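Local coordinates for solute-binding periplasmic protein of iron/siderophore ABC transporter (Yersinia pestis, PDB 6B2Y), which probably binds chelated iron in the periplasm and delivers it to the membrane components of an ABC transporter for iron uptake, at residues Pro93-Ile98 with Leu293-Thr298; Asn166-Asn171 with Met239-Asp244; Cys231-Lys236 with Asn254-Ser259; Asp359-Met364 with Thr379-Ala384. All coordinates share one frame; numbering follows the deposited sequence.

Interaction 1 of 4, residues Pro93-Ile98 with Leu293-Thr298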
# COMPACT_ATOMS: atom_id res chain seq x y z
N PRO A 93 8.70 9.71 -3.22
CA PRO A 93 9.90 10.12 -3.99
C PRO A 93 10.99 9.07 -4.06
O PRO A 93 11.76 9.05 -5.04
CB PRO A 93 10.39 11.36 -3.22
CG PRO A 93 9.82 11.20 -1.84
CD PRO A 93 8.46 10.60 -2.07
N GLN A 94 11.12 8.21 -3.05
CA GLN A 94 12.18 7.21 -3.08
C GLN A 94 11.96 6.21 -4.20
O GLN A 94 12.89 5.92 -4.97
CB GLN A 94 12.27 6.50 -1.73
CG GLN A 94 12.57 7.44 -0.58
CD GLN A 94 12.55 6.70 0.72
OE1 GLN A 94 13.23 5.68 0.86
NE2 GLN A 94 11.76 7.19 1.66
N THR A 95 10.76 5.63 -4.30
CA THR A 95 10.49 4.71 -5.40
C THR A 95 10.64 5.42 -6.74
O THR A 95 11.20 4.86 -7.68
CB THR A 95 9.10 4.10 -5.27
OG1 THR A 95 8.99 3.46 -4.00
CG2 THR A 95 8.84 3.09 -6.37
N TYR A 96 10.15 6.66 -6.83
CA TYR A 96 10.29 7.43 -8.06
C TYR A 96 11.76 7.54 -8.46
O TYR A 96 12.11 7.39 -9.64
CB TYR A 96 9.66 8.81 -7.88
CG TYR A 96 9.65 9.68 -9.12
CD1 TYR A 96 10.79 10.38 -9.51
CD2 TYR A 96 8.50 9.82 -9.89
CE1 TYR A 96 10.79 11.18 -10.62
CE2 TYR A 96 8.48 10.62 -11.02
CZ TYR A 96 9.65 11.30 -11.38
OH TYR A 96 9.68 12.10 -12.50
N ALA A 97 12.64 7.77 -7.47
CA ALA A 97 14.08 7.91 -7.73
C ALA A 97 14.67 6.64 -8.33
O ALA A 97 15.48 6.71 -9.26
CB ALA A 97 14.80 8.27 -6.43
N ILE A 98 14.27 5.48 -7.81
CA ILE A 98 14.83 4.22 -8.30
C ILE A 98 14.41 3.99 -9.74
O ILE A 98 15.21 3.52 -10.56
CB ILE A 98 14.41 3.06 -7.39
CG1 ILE A 98 14.93 3.29 -5.97
CG2 ILE A 98 14.90 1.72 -7.97
CD1 ILE A 98 16.44 3.14 -5.83
N LEU A 293 11.07 5.04 6.05
CA LEU A 293 11.09 3.75 5.36
C LEU A 293 10.93 4.00 3.87
O LEU A 293 10.33 5.00 3.47
CB LEU A 293 9.96 2.83 5.85
CG LEU A 293 9.96 2.42 7.32
CD1 LEU A 293 8.57 1.95 7.75
CD2 LEU A 293 11.00 1.35 7.55
N GLY A 294 11.45 3.07 3.05
CA GLY A 294 11.28 3.13 1.61
C GLY A 294 12.52 2.69 0.86
O GLY A 294 13.48 2.17 1.42
N ALA A 295 12.50 2.92 -0.47
CA ALA A 295 13.46 2.29 -1.37
C ALA A 295 14.88 2.80 -1.17
O ALA A 295 15.82 2.18 -1.68
CB ALA A 295 13.03 2.49 -2.82
N GLN A 296 15.05 3.91 -0.46
CA GLN A 296 16.37 4.49 -0.24
C GLN A 296 16.74 4.53 1.24
O GLN A 296 17.72 5.19 1.61
CB GLN A 296 16.44 5.90 -0.84
CG GLN A 296 16.20 5.94 -2.36
CD GLN A 296 16.20 7.35 -2.92
OE1 GLN A 296 15.51 8.24 -2.41
NE2 GLN A 296 16.99 7.57 -3.96
N VAL A 297 15.99 3.84 2.08
CA VAL A 297 16.22 3.85 3.52
C VAL A 297 17.03 2.61 3.90
O VAL A 297 16.72 1.50 3.45
CB VAL A 297 14.89 3.90 4.29
CG1 VAL A 297 15.13 3.73 5.78
CG2 VAL A 297 14.20 5.22 4.00
N THR A 298 18.07 2.81 4.72
CA THR A 298 18.89 1.73 5.24
C THR A 298 18.31 1.22 6.55
O THR A 298 17.57 1.93 7.23
CB THR A 298 20.32 2.23 5.49
OG1 THR A 298 20.33 3.15 6.59
CG2 THR A 298 20.85 2.92 4.26
O HOH W 1 9.81 4.13 -1.27

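Interaction 2 of 4, residues Asn166-Asn171 with Met239-Asp244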
# COMPACT_ATOMS: atom_id res chain seq x y z
N ASN A 166 -9.82 -0.05 0.94
CA ASN A 166 -10.96 -0.23 1.84
C ASN A 166 -10.96 -1.63 2.44
O ASN A 166 -10.97 -1.82 3.66
CB ASN A 166 -12.27 0.03 1.10
CG ASN A 166 -12.39 1.47 0.65
OD1 ASN A 166 -11.61 2.32 1.06
ND2 ASN A 166 -13.39 1.75 -0.19
N SER A 167 -10.96 -2.64 1.57
CA SER A 167 -11.01 -4.03 2.01
C SER A 167 -10.01 -4.84 1.20
O SER A 167 -10.38 -5.58 0.28
CB SER A 167 -12.43 -4.59 1.84
OG SER A 167 -13.37 -3.61 2.30
N PRO A 168 -8.72 -4.74 1.53
CA PRO A 168 -7.72 -5.49 0.75
C PRO A 168 -7.86 -6.99 0.86
O PRO A 168 -7.47 -7.70 -0.07
CB PRO A 168 -6.37 -4.99 1.31
CG PRO A 168 -6.68 -4.37 2.63
CD PRO A 168 -8.09 -3.86 2.55
N LEU A 169 -8.43 -7.52 1.95
CA LEU A 169 -8.65 -8.96 2.04
C LEU A 169 -9.56 -9.45 0.91
O LEU A 169 -9.26 -10.44 0.24
CB LEU A 169 -9.25 -9.32 3.41
CG LEU A 169 -9.82 -10.75 3.45
CD1 LEU A 169 -8.75 -11.71 3.93
CD2 LEU A 169 -11.07 -10.85 4.33
N LYS A 170 -10.69 -8.76 0.70
CA LYS A 170 -11.66 -9.20 -0.30
C LYS A 170 -11.31 -8.74 -1.71
O LYS A 170 -11.67 -9.43 -2.67
CB LYS A 170 -13.06 -8.66 0.06
CG LYS A 170 -13.59 -9.22 1.36
CD LYS A 170 -15.03 -8.80 1.57
CE LYS A 170 -15.11 -7.47 2.27
NZ LYS A 170 -16.51 -7.19 2.70
N ASN A 171 -10.61 -7.62 -1.86
CA ASN A 171 -10.60 -6.88 -3.12
C ASN A 171 -9.25 -6.82 -3.82
O ASN A 171 -9.18 -6.38 -4.99
CB ASN A 171 -11.09 -5.44 -2.90
CG ASN A 171 -12.59 -5.36 -2.58
OD1 ASN A 171 -13.33 -6.34 -2.74
ND2 ASN A 171 -13.04 -4.18 -2.15
N MET A 239 -5.40 -1.88 6.80
CA MET A 239 -4.38 -2.70 7.42
C MET A 239 -4.94 -3.57 8.53
O MET A 239 -4.30 -4.56 8.91
CB MET A 239 -3.24 -1.81 7.95
CG MET A 239 -2.44 -1.15 6.85
SD MET A 239 -0.70 -1.20 7.31
CE MET A 239 0.11 -0.07 6.17
N GLY A 240 -6.14 -3.24 9.04
CA GLY A 240 -6.85 -4.17 9.90
C GLY A 240 -7.00 -5.54 9.27
O GLY A 240 -6.89 -6.57 9.95
N ASP A 241 -7.24 -5.58 7.95
CA ASP A 241 -7.30 -6.86 7.25
C ASP A 241 -6.00 -7.64 7.39
O ASP A 241 -6.00 -8.88 7.49
CB ASP A 241 -7.61 -6.64 5.76
CG ASP A 241 -9.08 -6.35 5.50
OD1 ASP A 241 -9.88 -6.34 6.47
OD2 ASP A 241 -9.45 -6.16 4.31
N PHE A 242 -4.86 -6.94 7.35
CA PHE A 242 -3.58 -7.64 7.47
C PHE A 242 -3.38 -8.18 8.88
O PHE A 242 -2.82 -9.28 9.05
CB PHE A 242 -2.40 -6.72 7.13
CG PHE A 242 -2.58 -5.95 5.84
CD1 PHE A 242 -3.35 -6.45 4.80
CD2 PHE A 242 -1.93 -4.73 5.67
CE1 PHE A 242 -3.50 -5.73 3.62
CE2 PHE A 242 -2.07 -4.02 4.51
CZ PHE A 242 -2.86 -4.51 3.49
N ILE A 243 -3.78 -7.41 9.88
CA ILE A 243 -3.73 -7.89 11.26
C ILE A 243 -4.53 -9.18 11.40
O ILE A 243 -4.04 -10.18 11.94
CB ILE A 243 -4.23 -6.80 12.22
CG1 ILE A 243 -3.23 -5.64 12.23
CG2 ILE A 243 -4.41 -7.36 13.63
CD1 ILE A 243 -3.75 -4.43 12.98
N ASP A 244 -5.78 -9.17 10.90
CA ASP A 244 -6.65 -10.35 10.94
C ASP A 244 -5.97 -11.56 10.32
O ASP A 244 -5.89 -12.63 10.94
CB ASP A 244 -7.98 -10.08 10.22
CG ASP A 244 -8.83 -8.99 10.88
OD1 ASP A 244 -8.48 -8.49 11.98
OD2 ASP A 244 -9.86 -8.60 10.29

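Interaction 3 of 4, residues Cys231-Lys236 with Asn254-Ser259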
# COMPACT_ATOMS: atom_id res chain seq x y z
N CYS A 231 -3.07 9.19 16.31
CA CYS A 231 -3.58 7.84 16.28
C CYS A 231 -4.66 7.68 15.23
O CYS A 231 -5.79 7.27 15.52
CB CYS A 231 -4.07 7.43 17.67
SG CYS A 231 -3.01 7.90 19.12
N GLY A 232 -4.32 8.03 13.99
CA GLY A 232 -4.99 7.41 12.87
C GLY A 232 -4.72 5.92 12.88
O GLY A 232 -3.66 5.48 13.32
N THR A 233 -5.70 5.15 12.43
CA THR A 233 -5.57 3.70 12.51
C THR A 233 -6.51 3.08 11.48
O THR A 233 -7.18 3.79 10.72
CB THR A 233 -5.86 3.20 13.93
OG1 THR A 233 -5.51 1.82 14.04
CG2 THR A 233 -7.33 3.39 14.30
N ALA A 234 -6.54 1.76 11.45
CA ALA A 234 -7.41 0.97 10.60
C ALA A 234 -8.40 0.20 11.45
O ALA A 234 -8.03 -0.38 12.49
CB ALA A 234 -6.61 -0.02 9.74
N GLY A 235 -9.66 0.18 11.02
CA GLY A 235 -10.69 -0.56 11.73
C GLY A 235 -11.14 -1.81 10.97
O GLY A 235 -10.40 -2.80 10.90
N LYS A 236 -12.34 -1.76 10.40
CA LYS A 236 -12.88 -2.91 9.66
C LYS A 236 -12.46 -2.85 8.19
O LYS A 236 -13.27 -2.62 7.28
CB LYS A 236 -14.40 -2.96 9.79
CG LYS A 236 -14.92 -2.91 11.21
CD LYS A 236 -16.31 -2.26 11.22
CE LYS A 236 -17.15 -2.79 12.37
NZ LYS A 236 -16.66 -2.22 13.64
N ASN A 254 -13.39 -3.00 16.58
CA ASN A 254 -14.70 -2.65 17.14
C ASN A 254 -14.87 -1.16 17.37
O ASN A 254 -15.97 -0.73 17.74
CB ASN A 254 -14.94 -3.38 18.46
CG ASN A 254 -14.86 -4.89 18.34
OD1 ASN A 254 -15.41 -5.48 17.41
ND2 ASN A 254 -14.16 -5.52 19.28
N LEU A 255 -13.83 -0.35 17.17
CA LEU A 255 -13.88 1.06 17.54
C LEU A 255 -14.24 1.99 16.39
O LEU A 255 -14.52 3.17 16.64
CB LEU A 255 -12.53 1.51 18.13
CG LEU A 255 -12.12 0.98 19.51
CD1 LEU A 255 -10.71 1.44 19.83
CD2 LEU A 255 -13.10 1.45 20.58
N LEU A 256 -14.22 1.51 15.16
CA LEU A 256 -14.47 2.35 14.00
C LEU A 256 -15.56 1.74 13.14
O LEU A 256 -15.67 0.51 13.04
CB LEU A 256 -13.20 2.53 13.15
CG LEU A 256 -12.02 3.19 13.86
CD1 LEU A 256 -10.83 3.37 12.91
CD2 LEU A 256 -12.44 4.53 14.44
N PRO A 257 -16.37 2.57 12.49
CA PRO A 257 -17.43 2.04 11.61
C PRO A 257 -16.89 1.57 10.27
O PRO A 257 -17.46 0.67 9.64
CB PRO A 257 -18.37 3.24 11.45
CG PRO A 257 -17.49 4.43 11.60
CD PRO A 257 -16.45 4.03 12.63
N GLY A 258 -15.78 2.16 9.83
CA GLY A 258 -15.25 1.88 8.52
C GLY A 258 -13.81 1.41 8.56
O GLY A 258 -13.31 1.01 9.61
N SER A 259 -13.13 1.46 7.41
CA SER A 259 -11.81 0.85 7.32
C SER A 259 -10.71 1.75 7.89
O SER A 259 -9.71 1.23 8.41
CB SER A 259 -11.50 0.50 5.86
OG SER A 259 -11.67 1.64 5.05

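Interaction 4 of 4, residues Asp359-Met364 with Thr379-Ala384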
# COMPACT_ATOMS: atom_id res chain seq x y z
N ASP A 359 10.49 -15.80 5.33
CA ASP A 359 11.37 -14.64 5.12
C ASP A 359 10.71 -13.67 4.15
O ASP A 359 10.82 -13.84 2.92
CB ASP A 359 12.72 -15.09 4.59
CG ASP A 359 13.68 -13.93 4.35
OD1 ASP A 359 13.29 -12.76 4.56
OD2 ASP A 359 14.83 -14.20 3.94
N PRO A 360 10.04 -12.63 4.66
CA PRO A 360 9.45 -11.62 3.76
C PRO A 360 10.45 -10.99 2.81
O PRO A 360 10.07 -10.58 1.71
CB PRO A 360 8.89 -10.58 4.73
CG PRO A 360 8.62 -11.34 5.98
CD PRO A 360 9.68 -12.40 6.06
N LYS A 361 11.73 -10.91 3.19
CA LYS A 361 12.72 -10.34 2.28
C LYS A 361 12.87 -11.21 1.04
O LYS A 361 12.99 -10.69 -0.08
CB LYS A 361 14.07 -10.17 3.00
CG LYS A 361 14.06 -9.05 4.03
CD LYS A 361 15.08 -9.30 5.14
CE LYS A 361 15.59 -7.99 5.71
NZ LYS A 361 17.00 -7.70 5.30
N LYS A 362 12.86 -12.53 1.20
CA LYS A 362 12.90 -13.38 0.02
C LYS A 362 11.61 -13.26 -0.80
O LYS A 362 11.66 -13.28 -2.04
CB LYS A 362 13.17 -14.83 0.42
CG LYS A 362 13.21 -15.81 -0.76
CD LYS A 362 14.09 -15.31 -1.93
CE LYS A 362 15.55 -15.08 -1.52
NZ LYS A 362 16.23 -14.17 -2.50
N THR A 363 10.46 -13.14 -0.14
CA THR A 363 9.23 -12.92 -0.89
C THR A 363 9.33 -11.67 -1.75
O THR A 363 8.95 -11.69 -2.93
CB THR A 363 8.05 -12.79 0.07
OG1 THR A 363 7.99 -13.96 0.90
CG2 THR A 363 6.74 -12.64 -0.70
N MET A 364 9.88 -10.60 -1.19
CA MET A 364 10.05 -9.37 -1.95
C MET A 364 11.04 -9.56 -3.10
O MET A 364 10.80 -9.10 -4.22
CB MET A 364 10.49 -8.24 -1.02
CG MET A 364 10.81 -6.98 -1.75
SD MET A 364 11.63 -5.86 -0.64
CE MET A 364 10.33 -4.76 -0.29
N THR A 379 14.44 -0.34 2.79
CA THR A 379 13.94 -0.93 4.03
C THR A 379 12.45 -0.63 4.15
O THR A 379 12.06 0.54 4.22
CB THR A 379 14.69 -0.35 5.23
OG1 THR A 379 16.10 -0.58 5.06
CG2 THR A 379 14.21 -0.97 6.53
N TYR A 380 11.63 -1.67 4.20
CA TYR A 380 10.18 -1.49 4.22
C TYR A 380 9.53 -1.99 5.51
O TYR A 380 8.31 -1.85 5.65
CB TYR A 380 9.56 -2.19 3.01
CG TYR A 380 9.91 -1.53 1.70
CD1 TYR A 380 11.07 -1.86 1.01
CD2 TYR A 380 9.08 -0.56 1.15
CE1 TYR A 380 11.38 -1.27 -0.21
CE2 TYR A 380 9.38 0.04 -0.06
CZ TYR A 380 10.54 -0.31 -0.73
OH TYR A 380 10.84 0.30 -1.94
N TRP A 381 10.29 -2.55 6.43
CA TRP A 381 9.78 -2.93 7.74
C TRP A 381 10.98 -3.00 8.68
O TRP A 381 12.12 -3.10 8.23
CB TRP A 381 9.03 -4.27 7.69
CG TRP A 381 9.78 -5.35 6.99
CD1 TRP A 381 10.77 -6.14 7.51
CD2 TRP A 381 9.61 -5.76 5.63
NE1 TRP A 381 11.22 -7.03 6.56
CE2 TRP A 381 10.52 -6.82 5.40
CE3 TRP A 381 8.76 -5.36 4.59
CZ2 TRP A 381 10.63 -7.45 4.16
CZ3 TRP A 381 8.87 -6.00 3.36
CH2 TRP A 381 9.79 -7.04 3.16
N ILE A 382 10.70 -2.94 9.98
CA ILE A 382 11.77 -3.00 10.98
C ILE A 382 11.17 -3.30 12.35
O ILE A 382 10.05 -2.89 12.67
CB ILE A 382 12.59 -1.68 10.99
CG1 ILE A 382 14.02 -1.95 11.48
CG2 ILE A 382 11.92 -0.61 11.84
CD1 ILE A 382 14.93 -2.46 10.40
N GLU A 383 11.93 -4.03 13.16
CA GLU A 383 11.59 -4.23 14.56
C GLU A 383 12.45 -3.32 15.43
O GLU A 383 13.65 -3.17 15.18
CB GLU A 383 11.80 -5.68 15.00
CG GLU A 383 11.74 -6.70 13.89
CD GLU A 383 12.01 -8.12 14.39
OE1 GLU A 383 11.67 -8.42 15.55
OE2 GLU A 383 12.56 -8.92 13.60
N ALA A 384 11.83 -2.72 16.43
CA ALA A 384 12.52 -1.92 17.43
C ALA A 384 13.61 -2.74 18.11
O ALA A 384 14.76 -2.31 18.18
CB ALA A 384 11.53 -1.40 18.46

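Interaction 1 of 4, residues Pro93-Ile98 with Leu293-Thr298
Gln94 reaches out of helix 93-102 into the loop 293-298, and both ends of its buried amide are bonded there. OE1 accepts from the backbone N of Gln296 at 2.9 Å. The donor lies in the carbonyl plane, on a lone pair, and the bond is fairly straight (159°). At the other end, NE2 donates to Leu293 O at 3.2 Å. That bond is more bent (136°), and NE2 stands above the plane of the Leu293 carbonyl. NE2 also makes weak bonds to Lys282 O and Ser283 OG. The extended chain of Gln94 carries the amide to the type I turn Gly294-Val297.

Ala295 N is close to the same OE1 but badly angled for it. It donates instead to a water at 3.1 Å. This water gives a hydrogen to Thr95 OG1 at 2.9 Å, and Asp92 OD2 also hydrogen-bonds to that hydroxyl. Apolar contact is slight: Ile98 CG1 meets Ala295 CB at 3.8 Å. The extended chain of Gln296 brings NE2 to 3.4 Å from Ala97 CB.

The join between helix and loop is therefore mainly polar. One glutamine amide and one water serve three backbone groups of the loop.

Interaction 2 of 4, residues Asn166-Asn171 with Met239-Asp244
Leu169 and Asp241 are the closest backbone pair, CA to CA 5.8 Å, where the first turn of helix 168-182 meets the short helix 239-245. Asp241 carries the contact. Its OD2 accepts from Leu169 N at 2.9 Å in a nearly straight bond (166°). The N-H comes to the anti side of the carboxylate, 30° out of its plane. CG lies anti to the carbonyl carbon of Asp241 (chi1 -78°), which turns the carboxylate group to the start of helix 168-182.

The same OD2 lies 3.2 Å from Pro168 CD, and Leu169 CB is 3.3 Å away. Pro168 N has no hydrogen to give, so Leu169 N is the donor used. Ser167, at the N-cap position, makes no capping bond with its side chain. The positive end of the dipole of helix 168-182 would probably favour the charged form of the Asp241 carboxylate. Beside it, Pro168 CG touches Phe242 CE1 at 3.6 Å, the two side chains crossing at about a right angle. Phe242 also packs on Ala342, Ile343 and Phe346 of helix 340-350.

Helix 168-182 follows the parallel sheet of one lobe, and helix 239-245 belongs with the mixed sheet of the other. Such a bridge between lobes fits the two-lobed fold of periplasmic binding proteins.

Interaction 3 of 4, residues Cys231-Lys236 with Asn254-Ser259
Lys236 passes its side chain by the carbonyls of Leu256 and Pro257 and ends on that of Leu256. NZ donates to Leu256 O at 3.0 Å. The C=O...N angle is a fairly open 158°, and NZ is tilted 22° from the carbonyl plane. The chain is extended as far as CE and then bends (chi4 73°), which places NZ. On the way, CD passes 3.5 Å from Pro257 O. NZ has a second acceptor in Lys253 O, so two backbone carbonyls bind it, Lys253 O being the stronger partner.

The tip of Leu256 reaches strand 232-234. Its CD1 meets Thr233 CG2 at 3.8 Å, the two side chains crossing at a slant. Thr233 turns its hydroxyl away from this contact, to Ile220 O. Between Lys236 and Thr233, the backbone does the work. Gly235 N donates to Ser259 O at 2.8 Å, and Lys236 N to Gly258 O at 3.0 Å. In both bonds the donor stands above the plane of the carbonyl. Ser259 O also takes a CA-H...O contact from Ala234 CA at 3.2 Å. Gly235 brings no side chain, and its CA sits 3.7 Å from Gly258 O.

These bonds lie next to the pairing of strand 232-234 with the antiparallel strand 260-262. The vicinal disulfide Cys230-Cys231 sits just ahead of strand 232-234. The lysine ammonium holds the loop 254-259 against the segment that follows the strand. Its charge is probably eased by the dipoles of two carbonyls, Leu256 O within the contact and Lys253 O just before residues 254-259.

Interaction 4 of 4, residues Asp359-Met364 with Thr379-Ala384
A Met-aromatic cluster joins helix 360-371 to the end of the modelled chain, with Met364 set against Tyr380 and Trp381. Met364 SD lies 5.3 Å from the centroid of the Tyr380 ring and 5.4 Å from that of the six-membered ring of Trp381. Both approaches are oblique. The methyl group is nearer: Met364 CE touches Tyr380 CD1 at 3.3 Å and Trp381 CZ3 at 4.1 Å. A bend at chi3 (-103°) places CE there. The Met364 side chain crosses that of Tyr380 at about a right angle.

Strand 381-383 is an outermost strand of the mixed sheet and pairs antiparallel with strand 326-330. The axis of residues 360-364 runs at 171° to that of strand 381-383, 12.2 Å away at closest approach. The Trp381 indole bridges this gap. Its CG stands between the backbone N and the carbonyl carbon (chi1 49°). Trp381 CZ2 meets Pro360 CB at 3.6 Å. Lys361 N comes to the ring edge, near its plane, and Lys361 CG lies 3.8 Å from the same CZ2. Ser345 of helix 340-350 touches both Pro360 and Trp381, while Tyr333 packs on Met364 and both rings. Tyr380 also meets Trp330 edge-to-face. At the start of the helix, Asp359 is the N-cap. Its OD1 accepts weak bonds from Lys361 N, at 2.8 Å, and from Lys362 N.

Interactions 1 and 2 each join the two lobes, on opposite sides of the chain's centre and with their own centres 25 Å apart. Interactions 3 and 4 lie within the lobe of the mixed sheet. Interaction 4 directly backs interaction 1: Val297 O and Thr379 OG1 are 2.7 Å apart, a probable hydrogen bond, and Tyr380 OH packs on Ala295 CB. Interaction 3 similarly abuts interaction 2, where Ala234 CB lies 3.3 Å from Gly240 N. The two pairs do not touch; the nearest approach, between atoms of interactions 2 and 4, is about 8 Å. Sodium ions lie about 4 Å from the side chains of Thr95 and Leu169. No chelated metal is bound in this apo form.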